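Local coordinates for protein SYE1 (Shewanella oneidensis, PDB 4AWT) that binds flavin mononucleotide and, like other members of the Old Yellow Enzyme family, probably reduces carbon-carbon double bonds with electrons from NADH or NADPH, at residues S120-L124 with E195-R199; P248-T253 with F284-L288. The protein carries 1 engineered substitution. One frame throughout, in Å; residues are numbered along the deposited sequence. Where two conformers were deposited one is given.

Interaction 1 of 2, residues S120-L124 with E195-R199; sequences SSSTL and EANNR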
loop_
_atom_site.group_PDB
_atom_site.type_symbol
_atom_site.label_atom_id
_atom_site.label_comp_id
_atom_site.label_asym_id
_atom_site.label_seq_id
_atom_site.Cartn_x
_atom_site.Cartn_y
_atom_site.Cartn_z
ATOM N N SER A 120 15.137 4.524 10.270
ATOM C CA SER A 120 13.913 4.209 11.006
ATOM C C SER A 120 13.663 5.284 12.036
ATOM O O SER A 120 14.411 6.257 12.170
ATOM C CB SER A 120 14.017 2.838 11.626
ATOM O OG SER A 120 12.774 2.377 12.171
ATOM N N SER A 121 12.600 5.085 12.824
ATOM C CA SER A 121 12.394 5.937 14.000
ATOM C C SER A 121 13.571 5.776 14.967
ATOM O O SER A 121 14.008 6.746 15.577
ATOM C CB SER A 121 11.088 5.572 14.647
ATOM O OG SER A 121 11.113 4.161 14.945
ATOM N N SER A 122 14.028 4.554 15.138
ATOM C CA SER A 122 14.960 4.109 16.123
ATOM C C SER A 122 16.035 3.266 15.534
ATOM O O SER A 122 16.040 2.985 14.331
ATOM C CB SER A 122 14.168 3.283 17.167
ATOM O OG SER A 122 13.244 4.256 17.718
ATOM N N THR A 123 16.937 2.742 16.338
ATOM C CA THR A 123 17.958 1.803 15.878
ATOM C C THR A 123 17.556 0.356 16.059
ATOM O O THR A 123 18.366 -0.547 16.176
ATOM C CB THR A 123 19.330 2.049 16.554
ATOM O OG1 THR A 123 19.171 1.863 17.945
ATOM C CG2 THR A 123 19.789 3.447 16.213
ATOM N N LEU A 124 16.287 0.025 16.080
ATOM C CA LEU A 124 15.782 -1.316 16.328
ATOM C C LEU A 124 15.678 -2.021 14.993
ATOM O O LEU A 124 14.987 -1.574 14.088
ATOM C CB LEU A 124 14.403 -1.247 16.989
ATOM C CG LEU A 124 14.347 -0.673 18.412
ATOM C CD1 LEU A 124 12.901 -0.418 18.786
ATOM C CD2 LEU A 124 15.034 -1.609 19.371
ATOM N N GLU A 195 6.317 -0.284 20.175
ATOM C CA GLU A 195 7.457 -1.118 20.442
ATOM C C GLU A 195 8.545 -0.951 19.352
ATOM O O GLU A 195 9.642 -1.506 19.504
ATOM C CB GLU A 195 7.040 -2.564 20.612
ATOM C CG GLU A 195 6.005 -2.727 21.704
ATOM C CD GLU A 195 6.225 -1.902 22.986
ATOM O OE1 GLU A 195 7.225 -2.358 23.580
ATOM O OE2 GLU A 195 5.512 -0.922 23.399
ATOM N N ALA A 196 8.236 -0.238 18.300
ATOM C CA ALA A 196 9.211 0.050 17.260
ATOM C C ALA A 196 9.850 1.429 17.386
ATOM O O ALA A 196 10.747 1.741 16.622
ATOM C CB ALA A 196 8.546 -0.092 15.894
ATOM N N ASN A 197 9.375 2.241 18.334
ATOM C CA ASN A 197 9.723 3.624 18.428
ATOM C C ASN A 197 10.248 3.870 19.869
ATOM O O ASN A 197 9.489 3.925 20.791
ATOM C CB ASN A 197 8.533 4.479 18.115
ATOM C CG ASN A 197 8.796 5.958 18.085
ATOM O OD1 ASN A 197 7.964 6.733 17.469
ATOM N ND2 ASN A 197 9.807 6.396 18.659
ATOM N N ASN A 198 11.587 4.072 19.956
ATOM C CA ASN A 198 12.094 4.438 21.292
ATOM C C ASN A 198 12.665 5.859 21.282
ATOM O O ASN A 198 13.533 6.190 22.115
ATOM C CB ASN A 198 13.090 3.417 21.768
ATOM C CG ASN A 198 14.297 3.217 20.921
ATOM O OD1 ASN A 198 14.973 2.199 21.136
ATOM N ND2 ASN A 198 14.676 4.069 20.027
ATOM N N ARG A 199 12.200 6.733 20.442
ATOM C CA ARG A 199 12.617 8.117 20.388
ATOM C C ARG A 199 12.246 8.845 21.644
ATOM O O ARG A 199 11.182 8.581 22.224
ATOM C CB ARG A 199 12.024 8.842 19.188
ATOM C CG ARG A 199 12.377 8.242 17.841
ATOM C CD ARG A 199 11.778 9.051 16.717
ATOM N NE ARG A 199 12.468 10.316 16.514
ATOM C CZ ARG A 199 13.479 10.507 15.700
ATOM N NH1 ARG A 199 13.980 9.507 14.971
ATOM N NH2 ARG A 199 13.995 11.711 15.560
HETATM O O HOH W 1 11.883 0.850 14.234
HETATM O O HOH W 2 17.046 4.173 18.891
#
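Two loops without regular secondary structure can be joined when polar groups of each satisfy the backbone of the other, and residues 120-124 and 195-199 illustrate the principle. The guanidinium of Arg199 reaches across to donate from NH1 to the carbonyl O of Ser121 (2.8 Å); the same nitrogen also serves Met151 O, while NH2 forms a salt bridge with Asp201. In return, Ser122 OG accepts the backbone N of Asn198 at 2.8 Å with a nearly straight geometry. Two waters bridge the segments. Water 1 donates both to Ser120 OG (2.7 Å) and to Ala196 O (2.8 Å); water 2 accepts from Thr123 N (2.9 Å) and from Asn198 ND2 (2.6 Å). Ser120 OG is also bonded to the Gln190 side chain, and Ser121 OG finds its partner in Gln190 O, both on helix 187-192. Leu124 packs its CD1 against the backbone, 3.5 Å from Glu195 O. The contact, with 343 Å² buried, lies in the loop regions that follow barrel strands 96-102 and 177-181, neighbours in the TIM barrel, and so joins successive beta-alpha connections of the Old Yellow Enzyme fold.

Interaction 2 of 2, residues P248-T253 with F284-L288; sequences PILTYT and FKRAL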
loop_
_atom_site.group_PDB
_atom_site.type_symbol
_atom_site.label_atom_id
_atom_site.label_comp_id
_atom_site.label_asym_id
_atom_site.label_seq_id
_atom_site.Cartn_x
_atom_site.Cartn_y
_atom_site.Cartn_z
ATOM N N PRO A 248 -3.136 -0.997 20.598
ATOM C CA PRO A 248 -3.483 -0.629 19.208
ATOM C C PRO A 248 -4.880 -0.117 19.063
ATOM O O PRO A 248 -5.113 0.688 18.147
ATOM C CB PRO A 248 -3.211 -1.941 18.432
ATOM C CG PRO A 248 -3.262 -2.999 19.480
ATOM C CD PRO A 248 -2.763 -2.381 20.720
ATOM N N ILE A 249 -5.840 -0.510 19.894
ATOM C CA ILE A 249 -7.164 0.098 19.748
ATOM C C ILE A 249 -7.105 1.578 19.979
ATOM O O ILE A 249 -7.726 2.354 19.227
ATOM C CB ILE A 249 -8.204 -0.610 20.640
ATOM C CG1 ILE A 249 -8.205 -2.102 20.289
ATOM C CG2 ILE A 249 -9.586 -0.017 20.481
ATOM C CD1 ILE A 249 -9.389 -2.870 20.798
ATOM N N LEU A 250 -6.376 2.023 21.019
ATOM C CA LEU A 250 -6.259 3.450 21.276
ATOM C C LEU A 250 -5.474 4.108 20.135
ATOM O O LEU A 250 -5.878 5.116 19.592
ATOM C CB LEU A 250 -5.599 3.683 22.632
ATOM C CG LEU A 250 -5.354 5.133 22.971
ATOM C CD1 LEU A 250 -6.595 5.995 23.022
ATOM C CD2 LEU A 250 -4.612 5.192 24.296
ATOM N N THR A 251 -4.309 3.532 19.829
ATOM C CA THR A 251 -3.417 4.177 18.853
ATOM C C THR A 251 -4.130 4.367 17.516
ATOM O O THR A 251 -4.052 5.416 16.907
ATOM C CB THR A 251 -2.174 3.347 18.650
ATOM O OG1 THR A 251 -1.462 3.305 19.884
ATOM C CG2 THR A 251 -1.270 3.881 17.542
ATOM N N TYR A 252 -4.798 3.305 17.055
ATOM C CA TYR A 252 -5.361 3.305 15.706
ATOM C C TYR A 252 -6.709 3.969 15.635
ATOM O O TYR A 252 -7.039 4.545 14.588
ATOM C CB TYR A 252 -5.305 1.905 15.078
ATOM C CG TYR A 252 -3.894 1.592 14.675
ATOM C CD1 TYR A 252 -2.962 1.033 15.521
ATOM C CD2 TYR A 252 -3.450 1.945 13.393
ATOM C CE1 TYR A 252 -1.664 0.815 15.124
ATOM C CE2 TYR A 252 -2.167 1.729 12.993
ATOM C CZ TYR A 252 -1.254 1.157 13.862
ATOM O OH TYR A 252 0.026 0.957 13.390
ATOM N N THR A 253 -7.504 3.978 16.713
ATOM C CA THR A 253 -8.690 4.835 16.751
ATOM C C THR A 253 -8.249 6.291 16.670
ATOM O O THR A 253 -8.831 7.109 15.980
ATOM C CB THR A 253 -9.562 4.522 17.972
ATOM O OG1 THR A 253 -9.999 3.111 17.896
ATOM C CG2 THR A 253 -10.783 5.343 18.035
ATOM N N PHE A 284 -14.149 -3.059 17.358
ATOM C CA PHE A 284 -13.033 -2.188 16.946
ATOM C C PHE A 284 -13.287 -1.638 15.542
ATOM O O PHE A 284 -13.126 -0.440 15.291
ATOM C CB PHE A 284 -11.741 -2.942 17.015
ATOM C CG PHE A 284 -10.516 -2.197 16.537
ATOM C CD1 PHE A 284 -10.280 -0.861 16.767
ATOM C CD2 PHE A 284 -9.571 -2.870 15.834
ATOM C CE1 PHE A 284 -9.140 -0.244 16.317
ATOM C CE2 PHE A 284 -8.410 -2.277 15.383
ATOM C CZ PHE A 284 -8.201 -0.909 15.630
ATOM N N LYS A 285 -13.727 -2.497 14.610
ATOM C CA LYS A 285 -14.093 -2.010 13.298
ATOM C C LYS A 285 -15.161 -0.944 13.395
ATOM O O LYS A 285 -15.116 0.066 12.677
ATOM C CB LYS A 285 -14.558 -3.173 12.408
ATOM C CG LYS A 285 -13.483 -4.157 12.099
ATOM C CD LYS A 285 -13.976 -5.263 11.138
ATOM C CE LYS A 285 -12.873 -6.173 10.735
ATOM N NZ LYS A 285 -13.325 -7.166 9.762
ATOM N N ARG A 286 -16.153 -1.106 14.258
ATOM C CA ARG A 286 -17.190 -0.108 14.370
ATOM C C ARG A 286 -16.633 1.190 14.953
ATOM O O ARG A 286 -17.054 2.277 14.535
ATOM C CB ARG A 286 -18.397 -0.603 15.140
ATOM C CG ARG A 286 -19.126 -1.729 14.415
ATOM C CD ARG A 286 -20.486 -1.957 14.998
ATOM N NE ARG A 286 -21.141 -3.102 14.451
ATOM C CZ ARG A 286 -21.773 -3.186 13.319
ATOM N NH1 ARG A 286 -21.910 -2.122 12.526
ATOM N NH2 ARG A 286 -22.306 -4.343 12.934
ATOM N N ALA A 287 -15.704 1.111 15.875
ATOM C CA ALA A 287 -15.051 2.315 16.392
ATOM C C ALA A 287 -14.302 3.042 15.280
ATOM O O ALA A 287 -14.379 4.270 15.168
ATOM C CB ALA A 287 -14.145 1.989 17.565
ATOM N N LEU A 288 -13.582 2.313 14.443
ATOM C CA LEU A 288 -12.885 2.945 13.310
ATOM C C LEU A 288 -13.858 3.630 12.393
ATOM O O LEU A 288 -13.578 4.711 11.863
ATOM C CB LEU A 288 -12.053 1.938 12.524
ATOM C CG LEU A 288 -10.866 1.347 13.271
ATOM C CD1 LEU A 288 -10.170 0.268 12.421
ATOM C CD2 LEU A 288 -9.836 2.372 13.663
#
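Phe284 pushes its ring against the N-terminal turns of helix 248-261, where Ile249 lies over one face and Tyr252 CB and Thr253 OG1 meet the edge. Round this ring the nearest atoms are Ile249 CG2, 3.9 Å from Phe284 CD1, Tyr252 CB, 4.1 Å from Phe284 CZ, and Thr253 OG1, 3.8 Å from Phe284 CE1. One turn further on, Leu288 extends CD2 to within 3.7 Å of Tyr252 O and 4.1 Å of Thr253 CA. The short helical segments run nearly parallel, at 21°, with axes 10.4 Å apart at closest approach; at that spacing, the large Phe284 and Leu288 side chains fill the gap. This is how neighbouring helices pack around a TIM barrel, each following its own strand: here those after strands 230-234 and 266-270. Leu288 also touches Tyr298 of strand 295-299, and Tyr252 OH is hydrogen-bonded to Asp193. The threonine hydroxyl bonds within its own helix, Thr253 OG1 donating to Ile249 O at 2.7 Å, so that a polar group can border the phenyl ring with its proton already used. Cohesion between the two segments therefore comes from van der Waals packing and apolar burial rather than from directional bonds.

The two contacts show complementary ways of building on one barrel: interaction 1 joins loops through polar groups and water, whereas interaction 2 packs helices through apolar side chains. They follow each other along the chain, their centres 22 Å apart and their nearest atoms about 9 Å apart, without touching. Helix 187-192 is touched by both: Ser121 meets its Phe191, and Tyr252 its Asn189 and Ile192. Bound ethyl hydrogen carbonate is about 6 Å from the side chain of Glu195 in interaction 1 and about 10 Å from that of Pro248 in interaction 2. The flavin is more remote, about 13 Å from the Tyr252 side chain, which is about 9 Å from that of FMN-binding Arg233.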